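Local coordinates for Thiol:disulfide interchange protein DsbA (Pseudomonas aeruginosa, PDB 4ZL8) that probably introduces disulfide bonds into other periplasmic proteins by handing over its own redox-active disulfide, as a thioredoxin-fold oxidoreductase of the DsbA subfamily, at residues V29-W34 / Y41-T46; R62-F67 / M77-I82. The protein carries 1 engineered substitution. All coordinates share one frame; numbering follows the deposited sequence.

Contact 1. Residues V29-W34 / Y41-T46; sequences VVELFW and YAFEPT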
# COMPACT_ATOMS: atom_id res chain seq x y z
N VAL A 29 8.16 1.06 5.52
CA VAL A 29 7.78 -0.18 4.86
C VAL A 29 6.56 0.11 4.01
O VAL A 29 5.52 0.50 4.55
CB VAL A 29 7.42 -1.28 5.87
CG1 VAL A 29 7.00 -2.55 5.13
CG2 VAL A 29 8.60 -1.56 6.80
N VAL A 30 6.69 -0.03 2.70
CA VAL A 30 5.59 0.21 1.77
C VAL A 30 5.11 -1.10 1.17
O VAL A 30 5.91 -1.89 0.68
CB VAL A 30 6.06 1.11 0.61
CG1 VAL A 30 4.94 1.30 -0.41
CG2 VAL A 30 6.54 2.46 1.12
N GLU A 31 3.80 -1.33 1.24
CA GLU A 31 3.18 -2.37 0.43
C GLU A 31 2.47 -1.69 -0.72
O GLU A 31 1.50 -0.96 -0.51
CB GLU A 31 2.17 -3.21 1.22
CG GLU A 31 1.63 -4.35 0.36
CD GLU A 31 0.31 -4.93 0.78
OE1 GLU A 31 -0.40 -4.39 1.64
OE2 GLU A 31 -0.07 -5.96 0.17
N LEU A 32 2.96 -1.89 -1.94
CA LEU A 32 2.22 -1.45 -3.13
C LEU A 32 1.16 -2.50 -3.43
O LEU A 32 1.45 -3.71 -3.43
CB LEU A 32 3.13 -1.23 -4.33
CG LEU A 32 4.10 -0.03 -4.18
CD1 LEU A 32 5.43 -0.54 -3.75
CD2 LEU A 32 4.23 0.75 -5.49
N PHE A 33 -0.07 -2.03 -3.65
CA PHE A 33 -1.20 -2.96 -3.74
C PHE A 33 -2.26 -2.36 -4.66
O PHE A 33 -2.21 -1.21 -5.05
CB PHE A 33 -1.79 -3.23 -2.35
CG PHE A 33 -2.75 -2.19 -1.91
CD1 PHE A 33 -2.31 -0.91 -1.62
CD2 PHE A 33 -4.09 -2.48 -1.78
CE1 PHE A 33 -3.21 0.06 -1.25
CE2 PHE A 33 -4.99 -1.50 -1.42
CZ PHE A 33 -4.54 -0.25 -1.14
N TRP A 34 -3.26 -3.18 -4.98
CA TRP A 34 -4.50 -2.73 -5.57
C TRP A 34 -5.60 -3.48 -4.83
O TRP A 34 -5.52 -4.69 -4.63
CB TRP A 34 -4.51 -3.02 -7.09
CG TRP A 34 -5.83 -2.96 -7.77
CD1 TRP A 34 -6.82 -2.04 -7.60
CD2 TRP A 34 -6.33 -3.91 -8.73
NE1 TRP A 34 -7.90 -2.35 -8.40
CE2 TRP A 34 -7.62 -3.49 -9.10
CE3 TRP A 34 -5.80 -5.06 -9.33
CZ2 TRP A 34 -8.39 -4.19 -10.02
CZ3 TRP A 34 -6.58 -5.76 -10.24
CH2 TRP A 34 -7.85 -5.31 -10.58
N TYR A 41 -5.38 -9.50 -1.77
CA TYR A 41 -6.41 -9.96 -0.84
C TYR A 41 -5.91 -11.16 -0.04
O TYR A 41 -6.05 -11.20 1.19
CB TYR A 41 -7.69 -10.30 -1.61
CG TYR A 41 -8.84 -10.82 -0.77
CD1 TYR A 41 -9.43 -10.05 0.19
CD2 TYR A 41 -9.36 -12.08 -0.99
CE1 TYR A 41 -10.48 -10.51 0.95
CE2 TYR A 41 -10.40 -12.56 -0.24
CZ TYR A 41 -10.97 -11.77 0.72
OH TYR A 41 -12.01 -12.24 1.49
N ALA A 42 -5.30 -12.12 -0.72
CA ALA A 42 -4.87 -13.34 -0.05
C ALA A 42 -3.72 -13.11 0.93
O ALA A 42 -3.54 -13.89 1.86
CB ALA A 42 -4.48 -14.38 -1.08
N PHE A 43 -2.93 -12.06 0.71
CA PHE A 43 -1.82 -11.70 1.59
C PHE A 43 -2.27 -10.98 2.84
O PHE A 43 -1.55 -10.97 3.85
CB PHE A 43 -0.86 -10.81 0.79
CG PHE A 43 0.49 -10.55 1.43
CD1 PHE A 43 1.18 -11.52 2.13
CD2 PHE A 43 1.10 -9.32 1.21
CE1 PHE A 43 2.45 -11.25 2.66
CE2 PHE A 43 2.36 -9.05 1.73
CZ PHE A 43 3.04 -10.02 2.45
N GLU A 44 -3.46 -10.38 2.82
CA GLU A 44 -3.92 -9.58 3.96
C GLU A 44 -3.85 -10.29 5.32
O GLU A 44 -3.39 -9.68 6.29
CB GLU A 44 -5.33 -9.04 3.71
CG GLU A 44 -5.35 -7.93 2.68
CD GLU A 44 -4.81 -6.63 3.21
OE1 GLU A 44 -5.51 -6.01 4.03
OE2 GLU A 44 -3.68 -6.24 2.85
N PRO A 45 -4.30 -11.54 5.41
CA PRO A 45 -4.24 -12.18 6.75
C PRO A 45 -2.82 -12.36 7.28
O PRO A 45 -2.63 -12.58 8.49
CB PRO A 45 -4.93 -13.53 6.54
CG PRO A 45 -5.68 -13.39 5.26
CD PRO A 45 -5.00 -12.37 4.42
N THR A 46 -1.83 -12.24 6.41
CA THR A 46 -0.43 -12.34 6.82
C THR A 46 0.13 -10.96 7.17
O THR A 46 0.70 -10.77 8.25
CB THR A 46 0.40 -13.01 5.71
OG1 THR A 46 -0.09 -14.34 5.49
CG2 THR A 46 1.87 -13.10 6.11
O HOH W 1 -2.28 -7.06 0.73
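Two buried carboxylates, those of Glu31 and Glu44, meet between strand 27-33 and helix 38-52, with Glu31 OE1 4.0 Å from Glu44 OE2 and the two groups nearly coplanar, 5° apart. Glu31 reaches across because its CG stands anti to the backbone N (chi1 -176°) and the chain stays extended beyond it; Glu44 is bent at chi2, which brings its end back toward the strand.

One water joins the pair, lying 2.5 Å from Glu31 OE2 and 2.7 Å from Glu44 OE2. Arg62, on the neighbouring strand, forms salt bridges to both acids, through NE to Glu31 OE1 and through NH2 to Glu44 OE2, while His91 is hydrogen-bonded to Glu44 OE1.

The aromatic share falls to Phe43. Its CD2 lies 3.7 Å from Glu31 OE2, an oxygen that sits at the ring edge near the ring plane, and carboxylate and ring are turned 78° against each other. Pro172 and Thr175 of helix 172-188 also touch this ring.

Within the beta-alpha-beta unit of the thioredoxin fold, then, two carboxylates are held close together. Arg62, bonded to one oxygen of each, and the bridging water probably make that approach tolerable. The side chain of Glu31 lies near, without touching, Cys37 and Cys40, the predicted redox-active pair.

Contact 2. Residues R62-F67 / M77-I82; sequences RLPALF and MFLTLI. Engineered in segment 77-82: Ile82 (natural residue Glu).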
# COMPACT_ATOMS: atom_id res chain seq x y z
N ARG A 62 0.53 1.62 3.03
CA ARG A 62 0.13 1.07 1.77
C ARG A 62 0.15 2.17 0.75
O ARG A 62 -0.18 3.32 1.03
CB ARG A 62 -1.26 0.47 1.83
CG ARG A 62 -1.28 -0.90 2.47
CD ARG A 62 -2.61 -1.60 2.23
NE ARG A 62 -2.61 -2.87 2.93
CZ ARG A 62 -2.81 -3.00 4.23
NH1 ARG A 62 -3.06 -1.94 4.98
NH2 ARG A 62 -2.77 -4.21 4.77
N LEU A 63 0.53 1.80 -0.46
CA LEU A 63 0.55 2.73 -1.58
C LEU A 63 -0.18 2.06 -2.75
O LEU A 63 0.21 0.97 -3.16
CB LEU A 63 1.98 3.02 -2.00
CG LEU A 63 2.16 4.16 -3.00
CD1 LEU A 63 1.82 5.52 -2.39
CD2 LEU A 63 3.60 4.10 -3.51
N PRO A 64 -1.22 2.71 -3.26
CA PRO A 64 -1.94 2.08 -4.37
C PRO A 64 -1.13 2.18 -5.64
O PRO A 64 -0.57 3.23 -5.93
CB PRO A 64 -3.20 2.92 -4.48
CG PRO A 64 -2.76 4.28 -4.08
CD PRO A 64 -1.74 4.06 -2.98
N ALA A 65 -1.08 1.10 -6.41
CA ALA A 65 -0.43 1.06 -7.71
C ALA A 65 -1.42 1.62 -8.72
O ALA A 65 -2.51 1.08 -8.91
CB ALA A 65 -0.02 -0.35 -8.07
N LEU A 66 -1.05 2.75 -9.31
CA LEU A 66 -1.93 3.47 -10.23
C LEU A 66 -1.52 3.14 -11.65
O LEU A 66 -0.94 3.97 -12.37
CB LEU A 66 -1.86 4.98 -9.96
CG LEU A 66 -2.16 5.36 -8.51
CD1 LEU A 66 -1.93 6.85 -8.32
CD2 LEU A 66 -3.57 4.98 -8.10
N PHE A 67 -1.85 1.92 -12.05
CA PHE A 67 -1.38 1.34 -13.31
C PHE A 67 -2.45 1.41 -14.39
O PHE A 67 -2.41 0.66 -15.37
CB PHE A 67 -0.95 -0.11 -13.08
CG PHE A 67 0.32 -0.24 -12.28
CD1 PHE A 67 1.00 0.89 -11.85
CD2 PHE A 67 0.83 -1.49 -11.96
CE1 PHE A 67 2.16 0.78 -11.12
CE2 PHE A 67 2.00 -1.59 -11.22
CZ PHE A 67 2.66 -0.46 -10.80
N MET A 77 -9.89 5.97 -4.54
CA MET A 77 -10.72 5.67 -3.38
C MET A 77 -9.83 5.50 -2.14
O MET A 77 -10.10 6.09 -1.08
CB MET A 77 -11.57 4.41 -3.64
CG MET A 77 -12.28 3.91 -2.38
SD MET A 77 -13.47 2.59 -2.67
CE MET A 77 -12.38 1.33 -3.32
N PHE A 78 -8.76 4.72 -2.25
CA PHE A 78 -7.83 4.52 -1.14
C PHE A 78 -7.32 5.86 -0.61
O PHE A 78 -7.36 6.13 0.59
CB PHE A 78 -6.64 3.66 -1.56
CG PHE A 78 -5.56 3.57 -0.52
CD1 PHE A 78 -5.66 2.67 0.52
CD2 PHE A 78 -4.45 4.38 -0.59
CE1 PHE A 78 -4.67 2.59 1.49
CE2 PHE A 78 -3.47 4.29 0.37
CZ PHE A 78 -3.59 3.39 1.41
N LEU A 79 -6.83 6.70 -1.51
CA LEU A 79 -6.24 7.96 -1.10
C LEU A 79 -7.27 8.91 -0.50
O LEU A 79 -6.97 9.65 0.42
CB LEU A 79 -5.50 8.64 -2.25
CG LEU A 79 -4.28 7.89 -2.74
CD1 LEU A 79 -3.77 8.47 -4.06
CD2 LEU A 79 -3.18 7.87 -1.71
N THR A 80 -8.50 8.84 -0.99
CA THR A 80 -9.60 9.63 -0.44
C THR A 80 -9.87 9.20 0.99
O THR A 80 -10.02 10.04 1.89
CB THR A 80 -10.87 9.50 -1.31
OG1 THR A 80 -10.60 10.07 -2.60
CG2 THR A 80 -12.03 10.23 -0.69
N LEU A 81 -9.92 7.89 1.22
CA LEU A 81 -10.18 7.38 2.56
C LEU A 81 -9.05 7.72 3.52
O LEU A 81 -9.30 8.05 4.69
CB LEU A 81 -10.40 5.86 2.50
CG LEU A 81 -11.62 5.40 1.72
CD1 LEU A 81 -11.59 3.90 1.51
CD2 LEU A 81 -12.89 5.83 2.40
N ILE A 82 -7.81 7.64 3.06
CA ILE A 82 -6.68 8.11 3.86
C ILE A 82 -6.83 9.59 4.25
O ILE A 82 -6.68 9.96 5.41
CB ILE A 82 -5.34 7.91 3.11
CG1 ILE A 82 -5.00 6.43 3.01
CG2 ILE A 82 -4.22 8.67 3.80
CD1 ILE A 82 -4.66 5.78 4.31
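This is a strand-to-helix contact, mostly apolar, in which the end of edge strand 58-64 packs against helix 70-84, part of the helical region that DsbA proteins add to the thioredoxin fold. The axes of the short segments 62-64 and 77-82 come within 9.0 Å, their directions 138° apart.

Phe78 does most of the touching. With its CG anti to the backbone N (chi1 172°), the ring is carried off the helix toward the strand, where two residues receive it. Pro64 comes obliquely at the ring, its CD 3.6 Å from Phe78 CD2, the two side chains crossing at about a right angle. Farther out, Phe78 CZ lies 3.8 Å from Arg62 CB and 3.4 Å from the backbone O of Arg62. Leu79 adds a looser touch, its CG 4.1 Å from Pro64 CG, and also reaches Met138 of helix 132-148. Within the helix, engineered Ile82 (Glu in the natural protein) lays its CG1 over one face of the Phe78 ring, 3.6 Å from the plane and off its centre.

Arg62 splits its duties: its CB packs on the aromatic ring while its guanidinium leads away to the acids of contact 1. The join between strand and helix therefore rests largely on van der Waals contact around Phe78, with Leu79 adding to it.

Overall arrangement
The centres of contacts 1 and 2 lie 12 Å apart, and both segments of contact 1 precede both segments of contact 2 in the sequence. Strands 27-33 and 58-64 are parallel neighbours in the central sheet, linked through helix 38-52, and probable backbone hydrogen bonds tie them together, from Leu63 N to Glu31 O and, just beyond the strand's end, from Ala65 N to Phe33 O. Phe33 is a second bridge: its ring meets Phe78 edge-to-face and also packs on Arg62 CB. One contact thus lies inside the thioredoxin unit, the other joins its edge strand to helix 70-84, and Arg62 serves both, linking helix 38-52, at whose start the predicted redox cysteines lie, to the packing of the added helices.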